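Long-range contacts in effector EagT6 (PDB 1TU1), which helps load the toxin Tse6 onto the spike protein VgrG1a and is essential for delivery of that toxin to target cells: residues S39-D45 with V113-T119; F106-R110 with L139-T144. All coordinates share one frame; numbering follows the deposited sequence. Where two conformers were deposited one is given.

Contact 1. Residues S39-D45 with V113-T119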
loop_
_atom_site.group_PDB
_atom_site.type_symbol
_atom_site.label_atom_id
_atom_site.label_comp_id
_atom_site.label_asym_id
_atom_site.label_seq_id
_atom_site.Cartn_x
_atom_site.Cartn_y
_atom_site.Cartn_z
ATOM N N SER A 39 12.516 4.876 6.555
ATOM C CA SER A 39 11.440 4.329 5.736
ATOM C C SER A 39 11.544 4.824 4.301
ATOM O O SER A 39 11.951 5.967 4.056
ATOM C CB SER A 39 10.080 4.648 6.327
ATOM O OG SER A 39 9.742 6.010 6.264
ATOM N N PHE A 40 11.157 3.958 3.375
ATOM C CA PHE A 40 11.080 4.277 1.946
ATOM C C PHE A 40 9.676 3.858 1.536
ATOM O O PHE A 40 9.336 2.668 1.599
ATOM C CB PHE A 40 12.118 3.502 1.174
ATOM C CG PHE A 40 12.057 3.696 -0.316
ATOM C CD1 PHE A 40 12.351 4.927 -0.876
ATOM C CD2 PHE A 40 11.649 2.645 -1.157
ATOM C CE1 PHE A 40 12.313 5.114 -2.271
ATOM C CE2 PHE A 40 11.589 2.816 -2.559
ATOM C CZ PHE A 40 11.909 4.059 -3.112
ATOM N N VAL A 41 8.876 4.840 1.128
ATOM C CA VAL A 41 7.450 4.660 0.921
ATOM C C VAL A 41 7.067 5.117 -0.507
ATOM O O VAL A 41 7.482 6.183 -0.955
ATOM C CB VAL A 41 6.662 5.456 1.955
ATOM C CG1 VAL A 41 5.192 5.519 1.618
ATOM C CG2 VAL A 41 6.879 4.895 3.359
ATOM N N ILE A 42 6.305 4.287 -1.200
ATOM C CA ILE A 42 5.789 4.617 -2.530
ATOM C C ILE A 42 4.315 4.867 -2.401
ATOM O O ILE A 42 3.567 3.991 -1.897
ATOM C CB ILE A 42 6.044 3.491 -3.513
ATOM C CG1 ILE A 42 7.529 3.084 -3.489
ATOM C CG2 ILE A 42 5.618 3.924 -4.950
ATOM C CD1 ILE A 42 7.819 1.855 -4.331
ATOM N N SER A 43 3.902 6.048 -2.846
ATOM C CA SER A 43 2.523 6.494 -2.807
ATOM C C SER A 43 2.110 7.006 -4.212
ATOM O O SER A 43 2.938 7.036 -5.125
ATOM C CB SER A 43 2.320 7.562 -1.747
ATOM O OG SER A 43 3.124 8.701 -1.990
ATOM N N ARG A 44 0.812 7.251 -4.381
ATOM C CA ARG A 44 0.221 7.704 -5.646
ATOM C C ARG A 44 -0.584 8.971 -5.397
ATOM O O ARG A 44 -1.222 9.118 -4.348
ATOM C CB ARG A 44 -0.749 6.666 -6.218
ATOM C CG ARG A 44 -0.122 5.367 -6.643
ATOM C CD ARG A 44 -0.029 4.345 -5.503
ATOM N NE ARG A 44 0.661 3.154 -5.958
ATOM C CZ ARG A 44 1.477 2.385 -5.259
ATOM N NH1 ARG A 44 1.772 2.669 -3.998
ATOM N NH2 ARG A 44 2.013 1.323 -5.877
ATOM N N ASP A 45 -0.619 9.864 -6.401
ATOM C CA ASP A 45 -1.375 11.109 -6.289
ATOM C C ASP A 45 -2.068 11.343 -7.643
ATOM O O ASP A 45 -1.412 11.666 -8.622
ATOM C CB ASP A 45 -0.410 12.238 -5.923
ATOM C CG ASP A 45 -1.109 13.596 -5.664
ATOM O OD1 ASP A 45 -2.320 13.748 -5.911
ATOM O OD2 ASP A 45 -0.474 14.569 -5.196
ATOM N N VAL A 113 0.433 10.335 -10.367
ATOM C CA VAL A 113 1.831 10.627 -10.126
ATOM C C VAL A 113 2.345 9.563 -9.140
ATOM O O VAL A 113 1.668 9.281 -8.165
ATOM C CB VAL A 113 2.018 12.041 -9.559
ATOM C CG1 VAL A 113 3.451 12.306 -9.126
ATOM C CG2 VAL A 113 1.593 13.107 -10.609
ATOM N N LEU A 114 3.485 8.955 -9.442
ATOM C CA LEU A 114 4.131 7.999 -8.534
ATOM C C LEU A 114 5.174 8.744 -7.688
ATOM O O LEU A 114 6.075 9.398 -8.225
ATOM C CB LEU A 114 4.782 6.874 -9.315
ATOM C CG LEU A 114 5.280 5.660 -8.494
ATOM C CD1 LEU A 114 4.090 4.885 -7.941
ATOM C CD2 LEU A 114 6.153 4.785 -9.339
ATOM N N ILE A 115 5.037 8.635 -6.368
ATOM C CA ILE A 115 5.851 9.371 -5.409
ATOM C C ILE A 115 6.640 8.393 -4.565
ATOM O O ILE A 115 6.058 7.439 -4.020
ATOM C CB ILE A 115 4.974 10.222 -4.528
ATOM C CG1 ILE A 115 4.203 11.226 -5.385
ATOM C CG2 ILE A 115 5.826 10.991 -3.459
ATOM C CD1 ILE A 115 3.214 12.082 -4.643
ATOM N N THR A 116 7.957 8.584 -4.478
ATOM C CA THR A 116 8.772 7.795 -3.519
ATOM C C THR A 116 9.342 8.745 -2.488
ATOM O O THR A 116 9.711 9.894 -2.809
ATOM C CB THR A 116 9.905 7.029 -4.201
ATOM O OG1 THR A 116 10.914 7.946 -4.662
ATOM C CG2 THR A 116 9.417 6.284 -5.445
ATOM N N THR A 117 9.379 8.300 -1.225
ATOM C CA THR A 117 9.761 9.173 -0.142
ATOM C C THR A 117 10.696 8.406 0.790
ATOM O O THR A 117 10.300 7.378 1.351
ATOM C CB THR A 117 8.543 9.646 0.631
ATOM O OG1 THR A 117 7.594 10.319 -0.221
ATOM C CG2 THR A 117 8.946 10.699 1.682
ATOM N N LEU A 118 11.935 8.866 0.913
ATOM C CA LEU A 118 12.838 8.391 1.974
ATOM C C LEU A 118 12.685 9.336 3.160
ATOM O O LEU A 118 12.814 10.551 3.010
ATOM C CB LEU A 118 14.284 8.396 1.494
ATOM C CG LEU A 118 15.353 7.979 2.541
ATOM C CD1 LEU A 118 15.313 6.489 2.767
ATOM C CD2 LEU A 118 16.724 8.389 2.058
ATOM N N THR A 119 12.424 8.785 4.341
ATOM C CA THR A 119 12.312 9.565 5.533
ATOM C C THR A 119 13.342 9.098 6.546
ATOM O O THR A 119 13.400 7.921 6.893
ATOM C CB THR A 119 10.932 9.425 6.127
ATOM O OG1 THR A 119 9.946 9.854 5.188
ATOM C CG2 THR A 119 10.765 10.372 7.320
HETATM O O HOH W 1 9.156 7.553 4.079
HETATM O O HOH W 2 5.740 8.453 -0.940
#
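The F40 ring crosses T116 at a slant, CE1 coming within 3.6 Å of T116 CB. With CG anti to its backbone N (chi1 176°), the phenyl group leans across the strand pair instead of standing over its own strand. Further along the same face, I42 and L114 meet more tightly: the CG2 branch of I42 lies 3.5 Å from CD1 of L114, shorter than a normal methyl contact, while CG1 of I42 runs beside the CG2 methyl of T116. R44 continues this row, its bent chain carrying the guanidinium to a salt bridge with E10 of the second subunit, whose L13 and L8 pack on F40 and I42.

On the other face, the partly exposed portion bearing S39, V41, S43, T117 and T119 is looser and wetter. One water joins the hydroxyls of S39 and T119 and donates to T117 O at 3.0 Å; another links S43 OG with T117 OG1 and donates to V41 O. T117 OG1 also hydrogen-bonds to Q104. V113 and I115 are buried at the far end of this face, where D45 CB touches I115 CD1 at 3.8 Å and the D45 carboxylate hydrogen-bonds to S47 and Y56.

Eight backbone hydrogen bonds join the antiparallel strands, whose axes run at 163°; S43 N to I115 O is the shortest, at 2.8 Å. The pair forms the second and third strands of a six-stranded antiparallel sheet, between strands 25-29 and 98-107, while helix 125-137 covers F40, T116 and L118 through M136 and W132.

Contact 2. Residues F106-R110 with L139-T144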
loop_
_atom_site.group_PDB
_atom_site.type_symbol
_atom_site.label_atom_id
_atom_site.label_comp_id
_atom_site.label_asym_id
_atom_site.label_seq_id
_atom_site.Cartn_x
_atom_site.Cartn_y
_atom_site.Cartn_z
ATOM N N PHE A 106 8.942 12.837 -7.271
ATOM C CA PHE A 106 7.648 12.819 -7.927
ATOM C C PHE A 106 7.894 12.400 -9.344
ATOM O O PHE A 106 8.725 13.012 -10.035
ATOM C CB PHE A 106 7.030 14.203 -7.889
ATOM C CG PHE A 106 6.784 14.721 -6.520
ATOM C CD1 PHE A 106 5.522 14.632 -5.959
ATOM C CD2 PHE A 106 7.806 15.302 -5.779
ATOM C CE1 PHE A 106 5.265 15.129 -4.685
ATOM C CE2 PHE A 106 7.557 15.813 -4.487
ATOM C CZ PHE A 106 6.289 15.717 -3.938
ATOM N N ILE A 107 7.216 11.335 -9.786
ATOM C CA ILE A 107 7.394 10.819 -11.132
ATOM C C ILE A 107 6.077 10.934 -11.881
ATOM O O ILE A 107 5.089 10.308 -11.524
ATOM C CB ILE A 107 7.863 9.348 -11.143
ATOM C CG1 ILE A 107 9.083 9.150 -10.233
ATOM C CG2 ILE A 107 8.138 8.893 -12.594
ATOM C CD1 ILE A 107 9.525 7.712 -10.120
ATOM N N GLU A 108 6.071 11.755 -12.924
ATOM C CA GLU A 108 4.882 11.939 -13.735
ATOM C C GLU A 108 4.471 10.606 -14.356
ATOM O O GLU A 108 5.244 9.979 -15.028
ATOM C CB GLU A 108 5.111 12.940 -14.878
ATOM C CG GLU A 108 3.769 13.323 -15.489
ATOM C CD GLU A 108 3.855 14.313 -16.652
ATOM O OE1 GLU A 108 4.916 14.411 -17.325
ATOM O OE2 GLU A 108 2.819 14.965 -16.860
ATOM N N ARG A 109 3.218 10.237 -14.147
ATOM C CA ARG A 109 2.595 9.100 -14.801
ATOM C C ARG A 109 1.086 9.311 -14.801
ATOM O O ARG A 109 0.546 10.026 -13.978
ATOM C CB ARG A 109 2.926 7.819 -14.016
ATOM C CG ARG A 109 2.501 6.526 -14.626
ATOM C CD ARG A 109 3.144 5.297 -13.935
ATOM N NE ARG A 109 2.905 4.084 -14.703
ATOM C CZ ARG A 109 1.747 3.432 -14.772
ATOM N NH1 ARG A 109 0.699 3.820 -14.083
ATOM N NH2 ARG A 109 1.636 2.359 -15.538
ATOM N N ARG A 110 0.411 8.620 -15.707
ATOM C CA ARG A 110 -1.047 8.573 -15.729
ATOM C C ARG A 110 -1.493 7.158 -15.403
ATOM O O ARG A 110 -0.877 6.202 -15.857
ATOM C CB ARG A 110 -1.540 8.929 -17.125
ATOM C CG ARG A 110 -1.223 10.321 -17.493
ATOM C CD ARG A 110 -2.050 11.272 -16.700
ATOM N NE ARG A 110 -1.689 12.655 -16.964
ATOM C CZ ARG A 110 -2.049 13.655 -16.183
ATOM N NH1 ARG A 110 -2.777 13.410 -15.103
ATOM N NH2 ARG A 110 -1.686 14.907 -16.493
ATOM N N LEU A 139 14.648 1.846 -10.459
ATOM C CA LEU A 139 13.199 1.990 -10.691
ATOM C C LEU A 139 12.887 2.192 -12.181
ATOM O O LEU A 139 13.290 3.197 -12.766
ATOM C CB LEU A 139 12.628 3.142 -9.891
ATOM C CG LEU A 139 11.100 3.233 -9.786
ATOM C CD1 LEU A 139 10.763 3.942 -8.516
ATOM C CD2 LEU A 139 10.496 3.996 -10.971
ATOM N N VAL A 140 12.155 1.249 -12.772
ATOM C CA VAL A 140 11.659 1.393 -14.136
ATOM C C VAL A 140 10.145 1.570 -14.150
ATOM O O VAL A 140 9.403 0.635 -13.833
ATOM C CB VAL A 140 12.084 0.201 -15.008
ATOM C CG1 VAL A 140 11.642 0.389 -16.459
ATOM C CG2 VAL A 140 13.591 -0.003 -14.905
ATOM N N PRO A 141 9.661 2.766 -14.498
ATOM C CA PRO A 141 8.216 2.961 -14.641
ATOM C C PRO A 141 7.637 1.994 -15.668
ATOM O O PRO A 141 8.291 1.647 -16.661
ATOM C CB PRO A 141 8.090 4.431 -15.083
ATOM C CG PRO A 141 9.336 5.083 -14.620
ATOM C CD PRO A 141 10.397 4.026 -14.710
ATOM N N ARG A 142 6.445 1.496 -15.385
ATOM C CA ARG A 142 5.755 0.589 -16.283
ATOM C C ARG A 142 4.885 1.409 -17.247
ATOM O O ARG A 142 4.187 2.328 -16.825
ATOM C CB ARG A 142 4.881 -0.375 -15.488
ATOM C CG ARG A 142 4.223 -1.473 -16.313
ATOM C CD ARG A 142 3.382 -2.467 -15.501
ATOM N NE ARG A 142 4.194 -3.530 -14.899
ATOM C CZ ARG A 142 4.832 -3.444 -13.730
ATOM N NH1 ARG A 142 4.771 -2.348 -12.995
ATOM N NH2 ARG A 142 5.541 -4.466 -13.280
ATOM N N PRO A 143 4.929 1.098 -18.539
ATOM C CA PRO A 143 3.991 1.725 -19.492
ATOM C C PRO A 143 2.518 1.633 -19.054
ATOM O O PRO A 143 2.134 0.673 -18.392
ATOM C CB PRO A 143 4.246 0.954 -20.788
ATOM C CG PRO A 143 5.667 0.539 -20.678
ATOM C CD PRO A 143 5.863 0.185 -19.215
ATOM N N THR A 144 1.716 2.645 -19.388
ATOM C CA THR A 144 0.279 2.628 -19.086
ATOM C C THR A 144 -0.474 1.723 -20.084
ATOM O O THR A 144 -0.706 0.529 -19.806
ATOM C CB THR A 144 -0.317 4.074 -19.078
ATOM O OG1 THR A 144 0.381 4.899 -18.136
ATOM C CG2 THR A 144 -1.752 4.101 -18.549
HETATM O O HOH W 3 1.919 7.432 -18.015
#
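R109 reaches across to the C-terminal tail and grips the carbonyl of R142 side-on, with NE at 3.0 Å and NH2 at 2.9 Å from R142 O. The oxygen sits at the guanidinium edge, only 5° out of its plane. The two donors are placed differently about the acceptor: NE lies in the carbonyl plane, NH2 well above it. A side chain extended from CG to NE, starting anti to the backbone N (chi1 -173°), spans the gap, and the paired hydrogen bonds fix how the flat group is turned. T144 stands over one guanidinium face, with OG1 offset toward the rim; that hydroxyl donates to the carbonyl of R110, 2.9 Å from R110 O. A water accepting from R110 N and donating to T144 OG1 adds a second link at this outer end.

Deeper in, I107 and L139 meet tip to tip, CD1 to CD2 at 3.9 Å, with the P141 ring more loosely beside I107 CG2. In the conformer described, the R142 side chain leads away to a salt bridge with D12 of the second subunit. V140 and P141 pair antiparallel with a strand of that subunit, so the sheet runs on across the interface, an intersubunit antiparallel strand pairing within the homodimer.

How the contacts relate
Contact 1 lies near the centre of the chain and contact 2 toward its periphery, their centres about 12 Å apart. Both reach the large sheet: strand 98-107, whose last residues belong to 106-110, neighbours strand 113-120, and L114 O and I107 N probably hydrogen-bond between them. F106 packs on I115 on one face of the sheet and L139 on T116 on the other, so the two segment pairs meet on both faces. A continuous strand pairing dominates contact 1, whereas contact 2 depends on side chains binding backbone carbonyls, as its partner is largely an irregular tail. Both touch the second subunit: contact 1 through apolar packing and R44, contact 2 through R142 and strand pairing.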